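Local coordinates for protein listeriolysin O (Listeria monocytogenes, PDB 4CDB) that binds cholesterol-containing host membranes, then changes shape, inserts and assembles into an oligomeric pore that lyses the cell, at residues I201-F213 and N271-V285. Numbering follows the deposited sequence.
Sequences ISEGKMQEEVISF and NSHSTKVKAAFDAAV. With NA (sodium ion), chain Q.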
ATOM      1  N   ILE A 201       3.555   0.613  14.135  1.00 53.39           N
ATOM      2  CA  ILE A 201       3.925   1.624  13.154  1.00 50.23           C
ATOM      3  C   ILE A 201       3.760   3.019  13.749  1.00 47.52           C
ATOM      4  O   ILE A 201       4.565   3.917  13.494  1.00 46.78           O
ATOM      5  CB  ILE A 201       3.065   1.502  11.879  1.00 50.91           C
ATOM      6  CG1 ILE A 201       3.249   0.125  11.243  1.00 54.56           C
ATOM      7  CG2 ILE A 201       3.427   2.585  10.874  1.00 46.53           C
ATOM      8  CD1 ILE A 201       2.298  -0.147  10.094  1.00 55.85           C
ATOM      9  N   SER A 202       2.716   3.192  14.550  1.00 49.06           N
ATOM     10  CA  SER A 202       2.442   4.476  15.179  1.00 51.84           C
ATOM     11  C   SER A 202       3.477   4.816  16.250  1.00 55.62           C
ATOM     12  O   SER A 202       3.673   5.982  16.589  1.00 55.39           O
ATOM     13  CB  SER A 202       1.037   4.486  15.779  1.00 52.36           C
ATOM     14  OG  SER A 202       0.752   5.739  16.374  1.00 58.98           O
ATOM     15  N   GLU A 203       4.135   3.790  16.781  1.00 57.78           N
ATOM     16  CA  GLU A 203       5.166   3.981  17.795  1.00 59.38           C
ATOM     17  C   GLU A 203       6.552   4.099  17.164  1.00 58.95           C
ATOM     18  O   GLU A 203       7.539   4.358  17.854  1.00 59.74           O
ATOM     19  CB  GLU A 203       5.135   2.833  18.808  1.00 59.82           C
ATOM     20  CG  GLU A 203       3.839   2.742  19.600  1.00 68.85           C
ATOM     21  CD  GLU A 203       3.675   1.407  20.302  1.00 79.83           C
ATOM     22  OE1 GLU A 203       4.361   0.441  19.908  1.00 82.47           O
ATOM     23  OE2 GLU A 203       2.861   1.325  21.245  1.00 85.63           O
ATOM     24  N   GLY A 204       6.617   3.908  15.850  1.00 53.86           N
ATOM     25  CA  GLY A 204       7.875   3.993  15.129  1.00 51.29           C
ATOM     26  C   GLY A 204       8.717   2.742  15.284  1.00 54.24           C
ATOM     27  O   GLY A 204       9.911   2.744  14.981  1.00 55.95           O
ATOM     28  N   LYS A 205       8.090   1.667  15.752  1.00 58.93           N
ATOM     29  CA  LYS A 205       8.790   0.411  15.996  1.00 60.42           C
ATOM     30  C   LYS A 205       9.029  -0.369  14.707  1.00 64.18           C
ATOM     31  O   LYS A 205      10.030  -1.076  14.580  1.00 68.39           O
ATOM     32  CB  LYS A 205       8.012  -0.454  16.991  1.00 62.82           C
ATOM     33  CG  LYS A 205       7.663   0.248  18.294  1.00 67.98           C
ATOM     34  CD  LYS A 205       8.901   0.568  19.118  1.00 70.65           C
ATOM     35  CE  LYS A 205       9.528  -0.692  19.696  1.00 73.85           C
ATOM     36  NZ  LYS A 205      10.692  -0.376  20.570  1.00 72.19           N
ATOM     37  N   MET A 206       8.111  -0.243  13.753  1.00 63.45           N
ATOM     38  CA  MET A 206       8.232  -0.966  12.490  1.00 58.94           C
ATOM     39  C   MET A 206       7.631  -0.203  11.307  1.00 54.81           C
ATOM     40  O   MET A 206       6.896   0.768  11.488  1.00 54.86           O
ATOM     41  CB  MET A 206       7.582  -2.347  12.601  1.00 56.98           C
ATOM     42  CG  MET A 206       6.072  -2.308  12.754  1.00 60.22           C
ATOM     43  SD  MET A 206       5.310  -3.931  12.576  1.00126.11           S
ATOM     44  CE  MET A 206       6.214  -4.866  13.808  1.00 55.51           C
ATOM     45  N   GLN A 207       7.958  -0.651  10.097  1.00 52.93           N
ATOM     46  CA  GLN A 207       7.393  -0.082   8.878  1.00 55.21           C
ATOM     47  C   GLN A 207       6.752  -1.180   8.037  1.00 55.54           C
ATOM     48  O   GLN A 207       7.360  -2.226   7.802  1.00 54.51           O
ATOM     49  CB  GLN A 207       8.467   0.643   8.065  1.00 55.15           C
ATOM     50  CG  GLN A 207       9.063   1.857   8.758  1.00 53.66           C
ATOM     51  CD  GLN A 207       9.912   2.699   7.827  1.00 56.44           C
ATOM     52  OE1 GLN A 207       9.392   3.401   6.958  1.00 52.89           O
ATOM     53  NE2 GLN A 207      11.227   2.632   8.002  1.00 60.58           N
ATOM     54  N   GLU A 208       5.521  -0.947   7.590  1.00 50.49           N
ATOM     55  CA  GLU A 208       4.800  -1.948   6.812  1.00 49.31           C
ATOM     56  C   GLU A 208       4.220  -1.383   5.519  1.00 47.66           C
ATOM     57  O   GLU A 208       3.798  -0.229   5.465  1.00 44.40           O
ATOM     58  CB  GLU A 208       3.694  -2.598   7.648  1.00 50.62           C
ATOM     59  CG  GLU A 208       4.204  -3.330   8.880  1.00 58.59           C
ATOM     60  CD  GLU A 208       3.162  -4.235   9.511  1.00 64.67           C
ATOM     61  OE1 GLU A 208       1.993  -3.814   9.627  1.00 65.15           O
ATOM     62  OE2 GLU A 208       3.519  -5.367   9.899  1.00 69.33           O
ATOM     63  N   GLU A 209       4.209  -2.209   4.478  1.00 47.14           N
ATOM     64  CA  GLU A 209       3.595  -1.835   3.210  1.00 45.76           C
ATOM     65  C   GLU A 209       2.543  -2.865   2.810  1.00 43.25           C
ATOM     66  O   GLU A 209       2.732  -4.068   3.004  1.00 41.55           O
ATOM     67  CB  GLU A 209       4.650  -1.707   2.111  1.00 43.57           C
ATOM     68  CG  GLU A 209       4.115  -1.124   0.809  1.00 48.73           C
ATOM     69  CD  GLU A 209       5.127  -1.181  -0.320  1.00 58.75           C
ATOM     70  OE1 GLU A 209       5.988  -2.084  -0.305  1.00 62.71           O
ATOM     71  OE2 GLU A 209       5.057  -0.322  -1.222  1.00 63.83           O
ATOM     72  N   VAL A 210       1.433  -2.382   2.260  1.00 38.27           N
ATOM     73  CA  VAL A 210       0.374  -3.258   1.775  1.00 39.37           C
ATOM     74  C   VAL A 210       0.305  -3.197   0.253  1.00 37.87           C
ATOM     75  O   VAL A 210       0.270  -2.113  -0.334  1.00 37.52           O
ATOM     76  CB  VAL A 210      -0.985  -2.886   2.387  1.00 39.08           C
ATOM     77  CG1 VAL A 210      -2.098  -3.715   1.766  1.00 41.87           C
ATOM     78  CG2 VAL A 210      -0.947  -3.095   3.887  1.00 37.36           C
ATOM     79  N   ILE A 211       0.297  -4.366  -0.379  1.00 35.90           N
ATOM     80  CA  ILE A 211       0.300  -4.458  -1.832  1.00 35.48           C
ATOM     81  C   ILE A 211      -0.898  -5.256  -2.347  1.00 39.10           C
ATOM     82  O   ILE A 211      -1.223  -6.318  -1.812  1.00 36.65           O
ATOM     83  CB  ILE A 211       1.600  -5.117  -2.342  1.00 38.10           C
ATOM     84  CG1 ILE A 211       2.821  -4.311  -1.899  1.00 43.20           C
ATOM     85  CG2 ILE A 211       1.579  -5.265  -3.853  1.00 36.44           C
ATOM     86  CD1 ILE A 211       4.134  -4.923  -2.323  1.00 48.10           C
ATOM     87  N   SER A 212      -1.556  -4.732  -3.378  1.00 39.06           N
ATOM     88  CA  SER A 212      -2.621  -5.454  -4.064  1.00 40.29           C
ATOM     89  C   SER A 212      -2.161  -5.793  -5.482  1.00 37.38           C
ATOM     90  O   SER A 212      -1.913  -4.897  -6.292  1.00 37.77           O
ATOM     91  CB  SER A 212      -3.898  -4.614  -4.105  1.00 43.69           C
ATOM     92  OG  SER A 212      -4.976  -5.344  -4.660  1.00 54.03           O
ATOM     93  N   PHE A 213      -2.039  -7.082  -5.779  1.00 35.13           N
ATOM     94  CA  PHE A 213      -1.536  -7.527  -7.077  1.00 37.77           C
ATOM     95  C   PHE A 213      -2.598  -8.331  -7.832  1.00 34.83           C
ATOM     96  O   PHE A 213      -2.869  -9.487  -7.502  1.00 36.04           O
ATOM     97  CB  PHE A 213      -0.257  -8.351  -6.890  1.00 44.48           C
ATOM     98  CG  PHE A 213       0.412  -8.746  -8.179  1.00 51.43           C
ATOM     99  CD1 PHE A 213       1.042  -7.797  -8.971  1.00 52.93           C
ATOM    100  CD2 PHE A 213       0.430 -10.071  -8.588  1.00 57.08           C
ATOM    101  CE1 PHE A 213       1.665  -8.161 -10.156  1.00 56.04           C
ATOM    102  CE2 PHE A 213       1.053 -10.442  -9.771  1.00 57.30           C
ATOM    103  CZ  PHE A 213       1.670  -9.486 -10.555  1.00 55.81           C
ATOM    104  N   ASN A 271      11.588  -4.119  10.865  1.00 64.66           N
ATOM    105  CA  ASN A 271      11.847  -3.342  12.073  1.00 65.84           C
ATOM    106  C   ASN A 271      12.812  -2.191  11.807  1.00 60.09           C
ATOM    107  O   ASN A 271      13.123  -1.405  12.703  1.00 59.44           O
ATOM    108  CB  ASN A 271      12.392  -4.241  13.183  1.00 74.21           C
ATOM    109  CG  ASN A 271      13.554  -5.100  12.721  1.00 82.44           C
ATOM    110  OD1 ASN A 271      14.131  -4.870  11.657  1.00 85.17           O
ATOM    111  ND2 ASN A 271      13.905  -6.099  13.522  1.00 86.01           N
ATOM    112  N   SER A 272      13.283  -2.105  10.568  1.00 53.92           N
ATOM    113  CA  SER A 272      14.218  -1.064  10.166  1.00 52.46           C
ATOM    114  C   SER A 272      13.624   0.338  10.278  1.00 59.06           C
ATOM    115  O   SER A 272      12.445   0.552   9.992  1.00 59.63           O
ATOM    116  CB  SER A 272      14.696  -1.308   8.735  1.00 50.93           C
ATOM    117  OG  SER A 272      15.436  -0.200   8.255  1.00 51.43           O
ATOM    118  N   HIS A 273      14.450   1.290  10.694  1.00 60.59           N
ATOM    119  CA  HIS A 273      14.021   2.675  10.814  1.00 60.29           C
ATOM    120  C   HIS A 273      14.492   3.483   9.611  1.00 60.51           C
ATOM    121  O   HIS A 273      14.327   4.701   9.569  1.00 67.75           O
ATOM    122  CB  HIS A 273      14.563   3.296  12.103  1.00 62.10           C
ATOM    123  CG  HIS A 273      14.166   2.561  13.344  1.00 63.23           C
ATOM    124  ND1 HIS A 273      13.105   2.948  14.132  1.00 64.08           N
ATOM    125  CD2 HIS A 273      14.695   1.463  13.939  1.00 66.94           C
ATOM    126  CE1 HIS A 273      12.993   2.120  15.158  1.00 67.11           C
ATOM    127  NE2 HIS A 273      13.948   1.211  15.060  1.00 69.87           N
ATOM    128  N   SER A 274      15.077   2.797   8.634  1.00 58.06           N
ATOM    129  CA  SER A 274      15.636   3.455   7.457  1.00 61.77           C
ATOM    130  C   SER A 274      14.588   4.182   6.616  1.00 67.54           C
ATOM    131  O   SER A 274      13.404   3.844   6.644  1.00 71.37           O
ATOM    132  CB  SER A 274      16.389   2.447   6.589  1.00 64.03           C
ATOM    133  OG  SER A 274      16.868   3.057   5.404  1.00 65.47           O
ATOM    134  N   THR A 275      15.036   5.182   5.865  1.00 69.50           N
ATOM    135  CA  THR A 275      14.153   5.959   5.002  1.00 69.87           C
ATOM    136  C   THR A 275      14.129   5.385   3.587  1.00 72.60           C
ATOM    137  O   THR A 275      13.522   5.959   2.683  1.00 73.29           O
ATOM    138  CB  THR A 275      14.592   7.434   4.947  1.00 72.63           C
ATOM    139  OG1 THR A 275      13.641   8.193   4.192  1.00 79.76           O
ATOM    140  CG2 THR A 275      15.965   7.555   4.301  1.00 70.46           C
ATOM    141  N   LYS A 276      14.790   4.245   3.407  1.00 71.70           N
ATOM    142  CA  LYS A 276      14.893   3.608   2.098  1.00 72.51           C
ATOM    143  C   LYS A 276      14.048   2.342   1.989  1.00 68.64           C
ATOM    144  O   LYS A 276      14.142   1.611   1.002  1.00 71.10           O
ATOM    145  CB  LYS A 276      16.352   3.268   1.786  1.00 76.62           C
ATOM    146  CG  LYS A 276      17.197   4.442   1.331  1.00 80.21           C
ATOM    147  CD  LYS A 276      18.606   3.985   0.989  1.00 83.27           C
ATOM    148  CE  LYS A 276      19.361   5.045   0.204  1.00 85.78           C
ATOM    149  NZ  LYS A 276      19.457   6.331   0.946  1.00 86.70           N
ATOM    150  N   VAL A 277      13.229   2.089   3.005  1.00 63.67           N
ATOM    151  CA  VAL A 277      12.428   0.868   3.072  1.00 60.00           C
ATOM    152  C   VAL A 277      11.518   0.682   1.855  1.00 58.55           C
ATOM    153  O   VAL A 277      11.416  -0.419   1.313  1.00 55.52           O
ATOM    154  CB  VAL A 277      11.603   0.811   4.376  1.00 55.22           C
ATOM    155  CG1 VAL A 277      10.677  -0.389   4.379  1.00 54.16           C
ATOM    156  CG2 VAL A 277      12.533   0.767   5.578  1.00 53.56           C
ATOM    157  N   LYS A 278      10.880   1.765   1.419  1.00 59.84           N
ATOM    158  CA  LYS A 278      10.022   1.729   0.237  1.00 62.85           C
ATOM    159  C   LYS A 278      10.800   1.269  -0.995  1.00 64.76           C
ATOM    160  O   LYS A 278      10.385   0.341  -1.688  1.00 65.37           O
ATOM    161  CB  LYS A 278       9.401   3.106  -0.020  1.00 64.98           C
ATOM    162  CG  LYS A 278       8.432   3.157  -1.196  1.00 68.72           C
ATOM    163  CD  LYS A 278       7.140   2.409  -0.892  1.00 71.44           C
ATOM    164  CE  LYS A 278       6.088   2.635  -1.973  1.00 74.38           C
ATOM    165  NZ  LYS A 278       6.489   2.071  -3.294  1.00 74.82           N
ATOM    166  N   ALA A 279      11.934   1.915  -1.251  1.00 64.85           N
ATOM    167  CA  ALA A 279      12.783   1.567  -2.387  1.00 63.65           C
ATOM    168  C   ALA A 279      13.276   0.128  -2.283  1.00 61.82           C
ATOM    169  O   ALA A 279      13.367  -0.582  -3.285  1.00 62.82           O
ATOM    170  CB  ALA A 279      13.959   2.524  -2.482  1.00 64.78           C
ATOM    171  N   ALA A 280      13.593  -0.295  -1.064  1.00 61.49           N
ATOM    172  CA  ALA A 280      14.004  -1.669  -0.812  1.00 61.52           C
ATOM    173  C   ALA A 280      12.867  -2.633  -1.131  1.00 62.75           C
ATOM    174  O   ALA A 280      13.077  -3.659  -1.781  1.00 67.17           O
ATOM    175  CB  ALA A 280      14.447  -1.830   0.629  1.00 56.54           C
ATOM    176  N   PHE A 281      11.668  -2.296  -0.664  1.00 58.59           N
ATOM    177  CA  PHE A 281      10.476  -3.091  -0.937  1.00 56.54           C
ATOM    178  C   PHE A 281      10.202  -3.165  -2.436  1.00 61.74           C
ATOM    179  O   PHE A 281       9.861  -4.225  -2.960  1.00 63.59           O
ATOM    180  CB  PHE A 281       9.258  -2.506  -0.216  1.00 51.47           C
ATOM    181  CG  PHE A 281       9.186  -2.849   1.250  1.00 47.96           C
ATOM    182  CD1 PHE A 281      10.085  -3.736   1.820  1.00 52.53           C
ATOM    183  CD2 PHE A 281       8.205  -2.289   2.054  1.00 48.54           C
ATOM    184  CE1 PHE A 281      10.011  -4.053   3.167  1.00 51.92           C
ATOM    185  CE2 PHE A 281       8.125  -2.602   3.400  1.00 48.39           C
ATOM    186  CZ  PHE A 281       9.030  -3.486   3.958  1.00 50.18           C
ATOM    187  N   ASP A 282      10.353  -2.033  -3.119  1.00 66.76           N
ATOM    188  CA  ASP A 282      10.114  -1.960  -4.558  1.00 72.86           C
ATOM    189  C   ASP A 282      11.028  -2.902  -5.343  1.00 72.54           C
ATOM    190  O   ASP A 282      10.611  -3.504  -6.333  1.00 70.39           O
ATOM    191  CB  ASP A 282      10.289  -0.524  -5.065  1.00 77.43           C
ATOM    192  CG  ASP A 282       9.265   0.432  -4.481  1.00 84.13           C
ATOM    193  OD1 ASP A 282       8.150  -0.018  -4.143  1.00 86.34           O
ATOM    194  OD2 ASP A 282       9.576   1.637  -4.363  1.00 85.98           O
ATOM    195  N   ALA A 283      12.272  -3.025  -4.890  1.00 73.42           N
ATOM    196  CA  ALA A 283      13.264  -3.853  -5.569  1.00 74.07           C
ATOM    197  C   ALA A 283      13.001  -5.342  -5.362  1.00 75.95           C
ATOM    198  O   ALA A 283      13.157  -6.143  -6.284  1.00 80.03           O
ATOM    199  CB  ALA A 283      14.668  -3.490  -5.099  1.00 71.83           C
ATOM    200  N   ALA A 284      12.595  -5.707  -4.151  1.00 70.81           N
ATOM    201  CA  ALA A 284      12.332  -7.105  -3.820  1.00 68.71           C
ATOM    202  C   ALA A 284      11.099  -7.642  -4.542  1.00 71.87           C
ATOM    203  O   ALA A 284      10.894  -8.854  -4.626  1.00 72.11           O
ATOM    204  CB  ALA A 284      12.180  -7.271  -2.320  1.00 65.82           C
ATOM    205  N   VAL A 285      10.285  -6.733  -5.064  1.00 72.38           N
ATOM    206  CA  VAL A 285       9.061  -7.099  -5.764  1.00 74.80           C
ATOM    207  C   VAL A 285       9.270  -7.176  -7.279  1.00 81.58           C
ATOM    208  O   VAL A 285       8.764  -8.085  -7.941  1.00 82.54           O
ATOM    209  CB  VAL A 285       7.926  -6.100  -5.442  1.00 68.77           C
ATOM    210  CG1 VAL A 285       6.794  -6.212  -6.449  1.00 68.65           C
ATOM    211  CG2 VAL A 285       7.416  -6.321  -4.025  1.00 65.47           C
TER
HETATM  212 NA    NA Q1542       6.651  -1.996  -2.836  1.00 84.59          NA
HETATM  213  O   HOH W   1      10.625   1.286  12.048  1.00 53.66           O
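Gln207 and Glu209, on the same side of strand 207-213, reach over to the loop 271-276 and helix 277-285, a strand-on-helix packing in the pore-forming region of this cholesterol-dependent cytolysin. Strand and helix run at 42° to each other. The extended Gln207 side chain presents its amide nitrogen to two loop carbonyls: NE2 donates to Ser274 O at 2.8 Å, in the carbonyl plane, and to Ser272 O at 3.1 Å, where it sits above the plane of that second carbonyl. Both acceptors lie near the plane of the amide, which fixes its rotation, while Val277 CG2 packs against NE2. Ser272 and Ser274 each form an ST turn, shaping the loop that leads into the helix.

With CG anti to the backbone N (chi1 -172°), Glu209 runs alongside Phe281 in the opposite sense, its carboxylate turned only 20° from the ring plane and CB 3.6 Å from Phe281 CD2. The Lys278 side chain crosses that of Glu209 at about a right angle, bringing CE beside OE2, and pairs through NZ with Asp282. A sodium ion joins strand to helix and probably offsets the repulsion between the two acids. Farther along, Ile211 CD1 meets Val285 CG2. Most of helix 277-285 belongs to residues 274-283, which become a membrane-spanning beta strand in the pore, so these links probably have to break on insertion. The sodium is held by both Glu209 oxygens, OE1 at 2.6 Å, and by Asp282 OD1 at 2.8 Å.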